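Arabinan endo-1,5-alpha-l-arabinosidase A (PDB 1GYH) cleaves the alpha-1,5-arabinofuranosyl bonds of linear arabinan, releasing almost exclusively arabinotriose during the breakdown of plant cell walls. Local coordinates at residues A[195-200]-A[294-299]; A[202-207]-A[300-305]; A[220-225]-A[272-277]. All blocks are in the same frame, centred on the assembly; numbering follows the deposited sequence.

Interaction 1 (A[195-200]-A[294-299]); sequences FILRKG and LHWDGE
Two neighbouring blades of the five-bladed beta-propeller meet where Lys199 lies on the indole of Trp296. Lys199 ends the innermost strand of one blade, 191-199, while Trp296 closes strand 286-296 of the next. The lysine uses its aliphatic chain: CG stands 3.7 Å from the centroid of the six-membered ring of Trp296, only 14° from the ring normal, a well-placed CH-pi contact. Further along, CE passes over the five-membered part of the indole, 3.6 Å from Trp296 NE1. This path depends on the lysine torsions, since CG is anti to the backbone N (chi1 172°) and the chain then bends at chi2 (82°) to run obliquely over the indole face.

At its far end, still close to Trp296 NE1, the ammonium forms a salt bridge with Asp272, and Trp296 NE1 donates a hydrogen bond to the same carboxylate oxygen, OD2. One acidic oxygen thus serves both partners, which should limit the slide of the lysine chain and the rotation of the indole.

Leu197, two residues earlier on the same face of its strand, comes at the rim of the ring, near its plane, with CD2 4.2 Å from Trp296 CZ2. The same methyl lies 4.3 Å from Leu294 CD2, giving a small apolar patch deeper in the blade interface. Tyr204 of the adjacent strand meets Trp296 edge-to-face.

No hydrogen bond passes directly between 195-200 and 294-299; only side chains touch between these two segments, as in the face-to-face packing of adjacent blades in a beta-propeller.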
loop_
_atom_site.group_PDB
_atom_site.type_symbol
_atom_site.label_atom_id
_atom_site.label_comp_id
_atom_site.label_asym_id
_atom_site.label_seq_id
_atom_site.Cartn_x
_atom_site.Cartn_y
_atom_site.Cartn_z
ATOM N N PHE A 195 -0.621 -4.300 4.418
ATOM C CA PHE A 195 -0.980 -3.090 5.159
ATOM C C PHE A 195 -1.405 -3.518 6.554
ATOM O O PHE A 195 -2.177 -4.467 6.674
ATOM C CB PHE A 195 -2.086 -2.282 4.455
ATOM C CG PHE A 195 -2.279 -0.914 5.070
ATOM C CD1 PHE A 195 -3.067 -0.746 6.224
ATOM C CD2 PHE A 195 -1.588 0.179 4.578
ATOM C CE1 PHE A 195 -3.199 0.508 6.818
ATOM C CE2 PHE A 195 -1.716 1.423 5.133
ATOM C CZ PHE A 195 -2.535 1.607 6.266
ATOM N N ILE A 196 -0.844 -2.884 7.586
ATOM C CA ILE A 196 -1.181 -3.237 8.962
ATOM C C ILE A 196 -1.989 -2.141 9.689
ATOM O O ILE A 196 -1.603 -0.968 9.710
ATOM C CB ILE A 196 0.061 -3.596 9.731
ATOM C CG1 ILE A 196 0.807 -4.759 9.010
ATOM C CG2 ILE A 196 -0.299 -3.990 11.205
ATOM C CD1 ILE A 196 2.200 -5.038 9.471
ATOM N N LEU A 197 -3.093 -2.562 10.312
ATOM C CA LEU A 197 -3.911 -1.661 11.150
ATOM C C LEU A 197 -4.040 -2.235 12.562
ATOM O O LEU A 197 -4.391 -3.382 12.744
ATOM C CB LEU A 197 -5.306 -1.439 10.546
ATOM C CG LEU A 197 -6.292 -0.511 11.341
ATOM C CD1 LEU A 197 -5.962 0.915 11.098
ATOM C CD2 LEU A 197 -7.770 -0.799 10.954
ATOM N N ARG A 198 -3.748 -1.413 13.562
ATOM C CA ARG A 198 -3.995 -1.764 14.972
ATOM C C ARG A 198 -5.443 -1.515 15.276
ATOM O O ARG A 198 -5.935 -0.429 15.031
ATOM C CB ARG A 198 -3.125 -0.898 15.891
ATOM C CG ARG A 198 -3.264 -1.232 17.396
ATOM C CD ARG A 198 -2.849 -2.634 17.783
ATOM N NE ARG A 198 -3.067 -2.787 19.230
ATOM C CZ ARG A 198 -2.284 -2.262 20.143
ATOM N NH1 ARG A 198 -1.169 -1.633 19.779
ATOM N NH2 ARG A 198 -2.602 -2.371 21.435
ATOM N N LYS A 199 -6.130 -2.527 15.802
ATOM C CA LYS A 199 -7.527 -2.392 16.299
ATOM C C LYS A 199 -7.750 -3.279 17.534
ATOM O O LYS A 199 -7.569 -4.511 17.484
ATOM C CB LYS A 199 -8.504 -2.731 15.168
ATOM C CG LYS A 199 -9.993 -2.811 15.584
ATOM C CD LYS A 199 -10.646 -1.439 15.650
ATOM C CE LYS A 199 -12.099 -1.541 16.148
ATOM N NZ LYS A 199 -12.785 -0.218 15.889
ATOM N N GLY A 200 -8.177 -2.666 18.644
ATOM C CA GLY A 200 -8.304 -3.393 19.908
ATOM C C GLY A 200 -7.000 -4.045 20.339
ATOM O O GLY A 200 -5.956 -3.390 20.394
ATOM N N LEU A 294 -15.630 0.104 7.447
ATOM C CA LEU A 294 -15.030 -1.099 7.964
ATOM C C LEU A 294 -15.707 -1.444 9.304
ATOM O O LEU A 294 -15.570 -0.686 10.292
ATOM C CB LEU A 294 -13.520 -0.883 8.142
ATOM C CG LEU A 294 -12.578 -2.064 8.423
ATOM C CD1 LEU A 294 -12.741 -3.202 7.442
ATOM C CD2 LEU A 294 -11.115 -1.516 8.391
ATOM N N HIS A 295 -16.390 -2.584 9.327
ATOM C CA HIS A 295 -17.068 -3.122 10.548
ATOM C C HIS A 295 -16.289 -4.307 11.155
ATOM O O HIS A 295 -15.320 -4.781 10.564
ATOM C CB HIS A 295 -18.515 -3.564 10.231
ATOM C CG HIS A 295 -19.313 -2.500 9.557
ATOM N ND1 HIS A 295 -19.432 -2.420 8.183
ATOM C CD2 HIS A 295 -19.944 -1.414 10.057
ATOM C CE1 HIS A 295 -20.136 -1.346 7.873
ATOM N NE2 HIS A 295 -20.451 -0.713 8.990
ATOM N N TRP A 296 -16.706 -4.753 12.346
ATOM C CA TRP A 296 -16.058 -5.865 13.065
ATOM C C TRP A 296 -17.113 -6.810 13.601
ATOM O O TRP A 296 -18.065 -6.373 14.241
ATOM C CB TRP A 296 -15.129 -5.334 14.190
ATOM C CG TRP A 296 -14.187 -4.280 13.669
ATOM C CD1 TRP A 296 -14.483 -2.974 13.471
ATOM C CD2 TRP A 296 -12.853 -4.467 13.168
ATOM N NE1 TRP A 296 -13.416 -2.319 12.905
ATOM C CE2 TRP A 296 -12.404 -3.216 12.697
ATOM C CE3 TRP A 296 -11.993 -5.572 13.053
ATOM C CZ2 TRP A 296 -11.138 -3.024 12.173
ATOM C CZ3 TRP A 296 -10.739 -5.384 12.511
ATOM C CH2 TRP A 296 -10.324 -4.124 12.075
ATOM N N ASP A 297 -16.954 -8.106 13.331
ATOM C CA ASP A 297 -17.945 -9.106 13.678
ATOM C C ASP A 297 -17.749 -9.638 15.098
ATOM O O ASP A 297 -16.828 -9.235 15.787
ATOM C CB ASP A 297 -18.023 -10.259 12.627
ATOM C CG ASP A 297 -16.783 -11.195 12.594
ATOM O OD1 ASP A 297 -15.946 -11.258 13.552
ATOM O OD2 ASP A 297 -16.597 -11.946 11.576
ATOM N N GLY A 298 -18.652 -10.524 15.499
ATOM C CA GLY A 298 -18.695 -11.131 16.837
ATOM C C GLY A 298 -17.495 -11.970 17.229
ATOM O O GLY A 298 -17.281 -12.224 18.411
ATOM N N GLU A 299 -16.692 -12.379 16.234
ATOM C CA GLU A 299 -15.445 -13.117 16.468
ATOM C C GLU A 299 -14.171 -12.254 16.357
ATOM O O GLU A 299 -13.059 -12.777 16.429
ATOM C CB GLU A 299 -15.362 -14.323 15.514
ATOM C CG GLU A 299 -16.437 -15.386 15.724
ATOM C CD GLU A 299 -17.836 -14.978 15.272
ATOM O OE1 GLU A 299 -17.975 -14.391 14.182
ATOM O OE2 GLU A 299 -18.829 -15.260 16.005
#

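Interaction 2 (A[202-207]-A[300-305]); sequences YYYLFA and GWPQVD
Tyr204 and Gly300 are joined by a short hydrogen bond between two propeller blades. The phenol OH donates to the backbone carbonyl, with Tyr204 OH 2.6 Å from Gly300 O, and the oxygen is approached at a C=O...donor angle of 155° from a position tilted 16° out of the carbonyl plane. On the tyrosine side, Gly300 O sits at the ring edge, close to the ring plane. With CG anti to the carbonyl carbon (chi1 -66°), the phenol leans from strand 202-209 across the interface as far as the turn before strand 302-303.

Next to this bond, farther along both segments, the contact is apolar and buried. The Pro302 ring crosses the tyrosine obliquely, its CD 4.0 Å from Tyr204 CE2. The neighbouring CG of the proline is 4.3 Å from Phe206 CE1, and here the fit is less close. Val224 and Leu250, on the other strands of the Tyr204 blade, touch both Phe206 and Pro302, so the proline is packed among side chains from three strands of that sheet.

Toward the outer turn the contact is looser. Tyr202 and Gly300 are partly exposed; although the Tyr202 side chain sets out toward 300-305, its nearest approach is Tyr202 CD2 to Gly300 O, 5.7 Å, and the ring instead makes a cation-pi interaction with Arg226. That arginine also gives Gly300 O a second, weak hydrogen bond.

The chemistry implies a division of labour: Pro302, Phe206 and the ring of Tyr204 supply apolar bulk, while one directional bond satisfies the hydroxyl of a buried tyrosine and ties it to the turn leading into the outermost strand, 302-303, of the next blade.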
loop_
_atom_site.group_PDB
_atom_site.type_symbol
_atom_site.label_atom_id
_atom_site.label_comp_id
_atom_site.label_asym_id
_atom_site.label_seq_id
_atom_site.Cartn_x
_atom_site.Cartn_y
_atom_site.Cartn_z
ATOM N N TYR A 202 -5.359 -6.472 18.765
ATOM C CA TYR A 202 -4.659 -7.106 17.663
ATOM C C TYR A 202 -4.153 -6.128 16.607
ATOM O O TYR A 202 -4.714 -5.029 16.421
ATOM C CB TYR A 202 -5.583 -8.076 16.962
ATOM C CG TYR A 202 -5.913 -9.323 17.722
ATOM C CD1 TYR A 202 -5.076 -10.426 17.692
ATOM C CD2 TYR A 202 -7.100 -9.416 18.456
ATOM C CE1 TYR A 202 -5.404 -11.584 18.378
ATOM C CE2 TYR A 202 -7.435 -10.586 19.136
ATOM C CZ TYR A 202 -6.581 -11.647 19.096
ATOM O OH TYR A 202 -6.892 -12.801 19.765
ATOM N N TYR A 203 -3.076 -6.571 15.935
ATOM C CA TYR A 203 -2.633 -6.004 14.670
ATOM C C TYR A 203 -3.269 -6.819 13.545
ATOM O O TYR A 203 -3.205 -8.049 13.562
ATOM C CB TYR A 203 -1.116 -6.049 14.540
ATOM C CG TYR A 203 -0.394 -5.128 15.472
ATOM C CD1 TYR A 203 -0.124 -5.519 16.786
ATOM C CD2 TYR A 203 -0.012 -3.846 15.079
ATOM C CE1 TYR A 203 0.530 -4.663 17.669
ATOM C CE2 TYR A 203 0.623 -2.989 15.954
ATOM C CZ TYR A 203 0.902 -3.404 17.243
ATOM O OH TYR A 203 1.531 -2.565 18.134
ATOM N N TYR A 204 -3.876 -6.143 12.583
ATOM C CA TYR A 204 -4.475 -6.821 11.430
ATOM C C TYR A 204 -3.632 -6.566 10.167
ATOM O O TYR A 204 -3.433 -5.420 9.782
ATOM C CB TYR A 204 -5.917 -6.390 11.175
ATOM C CG TYR A 204 -6.849 -6.820 12.310
ATOM C CD1 TYR A 204 -6.888 -6.108 13.507
ATOM C CD2 TYR A 204 -7.648 -7.951 12.192
ATOM C CE1 TYR A 204 -7.741 -6.510 14.552
ATOM C CE2 TYR A 204 -8.490 -8.372 13.264
ATOM C CZ TYR A 204 -8.532 -7.649 14.417
ATOM O OH TYR A 204 -9.337 -8.080 15.465
ATOM N N LEU A 205 -3.198 -7.657 9.537
ATOM C CA LEU A 205 -2.414 -7.612 8.280
ATOM C C LEU A 205 -3.349 -7.885 7.141
ATOM O O LEU A 205 -3.926 -8.990 7.043
ATOM C CB LEU A 205 -1.281 -8.648 8.303
ATOM C CG LEU A 205 -0.533 -8.866 6.956
ATOM C CD1 LEU A 205 0.071 -7.601 6.475
ATOM C CD2 LEU A 205 0.510 -9.938 7.137
ATOM N N PHE A 206 -3.531 -6.875 6.298
ATOM C CA PHE A 206 -4.246 -7.014 5.059
ATOM C C PHE A 206 -3.221 -7.289 3.914
ATOM O O PHE A 206 -2.142 -6.738 3.915
ATOM C CB PHE A 206 -4.997 -5.709 4.713
ATOM C CG PHE A 206 -6.022 -5.282 5.749
ATOM C CD1 PHE A 206 -7.324 -5.715 5.676
ATOM C CD2 PHE A 206 -5.668 -4.434 6.784
ATOM C CE1 PHE A 206 -8.255 -5.346 6.650
ATOM C CE2 PHE A 206 -6.615 -4.061 7.757
ATOM C CZ PHE A 206 -7.892 -4.494 7.664
ATOM N N ALA A 207 -3.613 -8.104 2.951
ATOM C CA ALA A 207 -2.782 -8.424 1.794
ATOM C C ALA A 207 -3.649 -8.686 0.584
ATOM O O ALA A 207 -4.817 -9.082 0.691
ATOM C CB ALA A 207 -1.902 -9.660 2.092
ATOM N N GLY A 300 -14.315 -10.949 16.152
ATOM C CA GLY A 300 -13.183 -10.053 16.143
ATOM C C GLY A 300 -12.516 -9.855 14.766
ATOM O O GLY A 300 -11.346 -9.484 14.729
ATOM N N TRP A 301 -13.251 -10.105 13.680
ATOM C CA TRP A 301 -12.737 -10.033 12.290
ATOM C C TRP A 301 -13.402 -8.904 11.506
ATOM O O TRP A 301 -14.626 -8.635 11.660
ATOM C CB TRP A 301 -12.901 -11.389 11.543
ATOM C CG TRP A 301 -12.130 -12.453 12.220
ATOM C CD1 TRP A 301 -12.600 -13.289 13.181
ATOM C CD2 TRP A 301 -10.750 -12.763 12.063
ATOM N NE1 TRP A 301 -11.600 -14.107 13.635
ATOM C CE2 TRP A 301 -10.446 -13.787 12.973
ATOM C CE3 TRP A 301 -9.718 -12.275 11.229
ATOM C CZ2 TRP A 301 -9.189 -14.355 13.057
ATOM C CZ3 TRP A 301 -8.466 -12.841 11.335
ATOM C CH2 TRP A 301 -8.207 -13.845 12.245
ATOM N N PRO A 302 -12.638 -8.251 10.642
ATOM C CA PRO A 302 -13.188 -7.161 9.838
ATOM C C PRO A 302 -14.172 -7.655 8.818
ATOM O O PRO A 302 -14.083 -8.801 8.345
ATOM C CB PRO A 302 -11.957 -6.532 9.148
ATOM C CG PRO A 302 -10.918 -7.618 9.127
ATOM C CD PRO A 302 -11.211 -8.506 10.349
ATOM N N GLN A 303 -15.132 -6.791 8.513
ATOM C CA GLN A 303 -16.208 -7.074 7.575
ATOM C C GLN A 303 -16.551 -5.773 6.825
ATOM O O GLN A 303 -16.535 -4.674 7.418
ATOM C CB GLN A 303 -17.417 -7.597 8.365
ATOM C CG GLN A 303 -18.544 -8.010 7.560
ATOM C CD GLN A 303 -19.803 -8.308 8.395
ATOM O OE1 GLN A 303 -19.835 -9.276 9.179
ATOM N NE2 GLN A 303 -20.840 -7.469 8.223
ATOM N N VAL A 304 -16.807 -5.892 5.521
ATOM C CA VAL A 304 -17.305 -4.788 4.692
ATOM C C VAL A 304 -18.541 -5.183 3.878
ATOM O O VAL A 304 -18.817 -6.374 3.672
ATOM C CB VAL A 304 -16.188 -4.232 3.772
ATOM C CG1 VAL A 304 -15.070 -3.598 4.593
ATOM C CG2 VAL A 304 -15.636 -5.337 2.822
ATOM N N ASP A 305 -19.311 -4.187 3.451
ATOM C CA ASP A 305 -20.525 -4.391 2.676
ATOM C C ASP A 305 -20.148 -4.113 1.208
ATOM O O ASP A 305 -19.872 -2.982 0.850
ATOM C CB ASP A 305 -21.641 -3.451 3.202
ATOM C CG ASP A 305 -22.929 -3.465 2.363
ATOM O OD1 ASP A 305 -23.055 -4.247 1.362
ATOM O OD2 ASP A 305 -23.902 -2.709 2.680
#

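Interaction 3 (A[220-225]-A[272-277])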
loop_
_atom_site.group_PDB
_atom_site.type_symbol
_atom_site.label_atom_id
_atom_site.label_comp_id
_atom_site.label_asym_id
_atom_site.label_seq_id
_atom_site.Cartn_x
_atom_site.Cartn_y
_atom_site.Cartn_z
ATOM N N TYR A 220 -7.614 -10.347 -8.565
ATOM C CA TYR A 220 -7.144 -9.563 -7.413
ATOM C C TYR A 220 -8.269 -9.446 -6.347
ATOM O O TYR A 220 -9.407 -9.143 -6.665
ATOM C CB TYR A 220 -6.753 -8.159 -7.851
ATOM C CG TYR A 220 -5.576 -7.458 -7.206
ATOM C CD1 TYR A 220 -4.370 -8.099 -6.977
ATOM C CD2 TYR A 220 -5.633 -6.094 -6.950
ATOM C CE1 TYR A 220 -3.280 -7.434 -6.434
ATOM C CE2 TYR A 220 -4.530 -5.399 -6.410
ATOM C CZ TYR A 220 -3.347 -6.081 -6.178
ATOM O OH TYR A 220 -2.224 -5.434 -5.675
ATOM N N HIS A 221 -7.904 -9.722 -5.110
ATOM C CA HIS A 221 -8.833 -9.608 -3.951
ATOM C C HIS A 221 -8.065 -9.454 -2.646
ATOM O O HIS A 221 -6.832 -9.546 -2.622
ATOM C CB HIS A 221 -9.779 -10.816 -3.889
ATOM C CG HIS A 221 -9.105 -12.131 -3.624
ATOM N ND1 HIS A 221 -8.367 -12.802 -4.577
ATOM C CD2 HIS A 221 -9.087 -12.914 -2.514
ATOM C CE1 HIS A 221 -7.921 -13.943 -4.064
ATOM N NE2 HIS A 221 -8.372 -14.045 -2.820
ATOM N N LEU A 222 -8.798 -9.200 -1.551
ATOM C CA LEU A 222 -8.181 -8.935 -0.247
ATOM C C LEU A 222 -8.459 -10.041 0.761
ATOM O O LEU A 222 -9.593 -10.514 0.883
ATOM C CB LEU A 222 -8.699 -7.625 0.320
ATOM C CG LEU A 222 -8.395 -6.346 -0.461
ATOM C CD1 LEU A 222 -9.027 -5.131 0.214
ATOM C CD2 LEU A 222 -6.869 -6.143 -0.524
ATOM N N VAL A 223 -7.402 -10.411 1.467
ATOM C CA VAL A 223 -7.418 -11.336 2.581
ATOM C C VAL A 223 -6.809 -10.667 3.815
ATOM O O VAL A 223 -6.152 -9.595 3.735
ATOM C CB VAL A 223 -6.629 -12.661 2.298
ATOM C CG1 VAL A 223 -7.270 -13.412 1.140
ATOM C CG2 VAL A 223 -5.169 -12.424 2.056
ATOM N N VAL A 224 -7.058 -11.297 4.973
ATOM C CA VAL A 224 -6.648 -10.728 6.267
ATOM C C VAL A 224 -6.226 -11.829 7.264
ATOM O O VAL A 224 -6.725 -12.957 7.218
ATOM C CB VAL A 224 -7.839 -9.836 6.886
ATOM C CG1 VAL A 224 -8.978 -10.699 7.375
ATOM C CG2 VAL A 224 -7.337 -8.973 8.026
ATOM N N GLY A 225 -5.324 -11.452 8.167
ATOM C CA GLY A 225 -4.935 -12.232 9.345
ATOM C C GLY A 225 -4.646 -11.297 10.524
ATOM O O GLY A 225 -4.659 -10.092 10.353
ATOM N N ASP A 272 -13.880 3.368 11.404
ATOM C CA ASP A 272 -12.829 2.742 10.599
ATOM C C ASP A 272 -13.219 2.649 9.125
ATOM O O ASP A 272 -14.414 2.474 8.795
ATOM C CB ASP A 272 -12.529 1.362 11.133
ATOM C CG ASP A 272 -12.256 1.346 12.647
ATOM O OD1 ASP A 272 -11.520 2.220 13.189
ATOM O OD2 ASP A 272 -12.733 0.424 13.356
ATOM N N TYR A 273 -12.194 2.712 8.254
ATOM C CA TYR A 273 -12.383 2.837 6.810
ATOM C C TYR A 273 -11.353 1.984 6.054
ATOM O O TYR A 273 -10.191 1.896 6.420
ATOM C CB TYR A 273 -12.298 4.301 6.378
ATOM C CG TYR A 273 -13.363 5.217 7.042
ATOM C CD1 TYR A 273 -13.112 5.804 8.279
ATOM C CD2 TYR A 273 -14.589 5.494 6.421
ATOM C CE1 TYR A 273 -14.059 6.634 8.903
ATOM C CE2 TYR A 273 -15.558 6.331 7.029
ATOM C CZ TYR A 273 -15.263 6.906 8.262
ATOM O OH TYR A 273 -16.146 7.765 8.884
ATOM N N LEU A 274 -11.828 1.324 5.028
ATOM C CA LEU A 274 -11.009 0.559 4.081
ATOM C C LEU A 274 -10.916 1.388 2.755
ATOM O O LEU A 274 -11.936 1.849 2.250
ATOM C CB LEU A 274 -11.700 -0.769 3.797
ATOM C CG LEU A 274 -10.895 -1.741 2.897
ATOM C CD1 LEU A 274 -9.722 -2.293 3.584
ATOM C CD2 LEU A 274 -11.770 -2.875 2.416
ATOM N N VAL A 275 -9.704 1.560 2.223
ATOM C CA VAL A 275 -9.420 2.432 1.039
ATOM C C VAL A 275 -8.734 1.519 -0.009
ATOM O O VAL A 275 -7.766 0.848 0.304
ATOM C CB VAL A 275 -8.520 3.621 1.417
ATOM C CG1 VAL A 275 -8.256 4.594 0.232
ATOM C CG2 VAL A 275 -9.175 4.450 2.516
ATOM N N LEU A 276 -9.270 1.459 -1.213
ATOM C CA LEU A 276 -8.757 0.529 -2.238
ATOM C C LEU A 276 -9.061 0.998 -3.670
ATOM O O LEU A 276 -9.798 1.974 -3.876
ATOM C CB LEU A 276 -9.346 -0.875 -2.021
ATOM C CG LEU A 276 -10.864 -1.106 -2.055
ATOM C CD1 LEU A 276 -11.397 -1.031 -3.478
ATOM C CD2 LEU A 276 -11.197 -2.467 -1.524
ATOM N N HIS A 277 -8.479 0.308 -4.662
ATOM C CA HIS A 277 -8.914 0.510 -6.042
ATOM C C HIS A 277 -9.657 -0.705 -6.551
ATOM O O HIS A 277 -9.428 -1.824 -6.084
ATOM C CB HIS A 277 -7.762 0.912 -6.985
ATOM C CG HIS A 277 -6.797 -0.190 -7.305
ATOM N ND1 HIS A 277 -5.508 -0.209 -6.811
ATOM C CD2 HIS A 277 -6.915 -1.287 -8.092
ATOM C CE1 HIS A 277 -4.872 -1.269 -7.280
ATOM N NE2 HIS A 277 -5.706 -1.955 -8.043
#
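Strands 221-227 and 271-280 belong to adjacent blades of the five-bladed beta-propeller, and Leu222, with Tyr220 just ahead of its strand, makes the buried contact between them. The touching parts run almost exactly antiparallel, 174° apart, with no hydrogen bond between them.

In Leu222, CG anti to the carbonyl carbon and an extended second torsion place CD1 against two leucines of the facing strand. It reaches Leu274 tip to tip, with 4.2 Å between Leu222 CD1 and Leu274 CD2, and meets Leu276 at a slant. The two partners differ in shape. Leu274 holds CG anti to its backbone N and reaches Leu222 with CD2, whereas Leu276 has CG between the backbone N and carbonyl carbon (chi1 60°), the crowded position, which sets its CD2 beside the same Leu222 methyl.

His277 shares that first torsion, which brings its imidazole nearer to Tyr220 than the start of the side chain would suggest. The two side chains cross at about a right angle, Tyr220 CE2 being 4.0 Å from His277 NE2. The Tyr220 chi1 of -144°, away from any staggered value, puts CE2 beside the histidine while the hydroxyl reaches Glu192.

The polar ends of both face the active site. Tyr220 OH bonds to OE2 of Glu192, the probable proton donor; His277 ND1 bonds to the backbone N of Asp9, the probable proton acceptor, while its ring stacks on His8. The contact therefore places two second-shell residues beside the likely catalytic pair. Behind them, the closest leucine methyls, Leu222 CD1 and Leu276 CD2, stand 3.9 Å apart.

How the interactions relate
All three interactions join the same two propeller blades, the four-stranded sheets within 191-251 and 257-303, at different depths. Interaction 3 is buried nearest the middle of the fold, its centre about 10 Å from the centre of the chain, and borders the active site; interaction 2 is also buried but farther out, and interaction 1, partly exposed, lies farthest. Interactions 1 and 2 are neighbours, linked by backbone bonds between strands 191-199 and 202-209, while Asp272 ties the segments of interactions 1 and 3. The chemistry shifts accordingly: leucines and a tyrosine-histidine pair inside, a phenol-carbonyl bond beside proline, and a lysine-indole contact toward the rim.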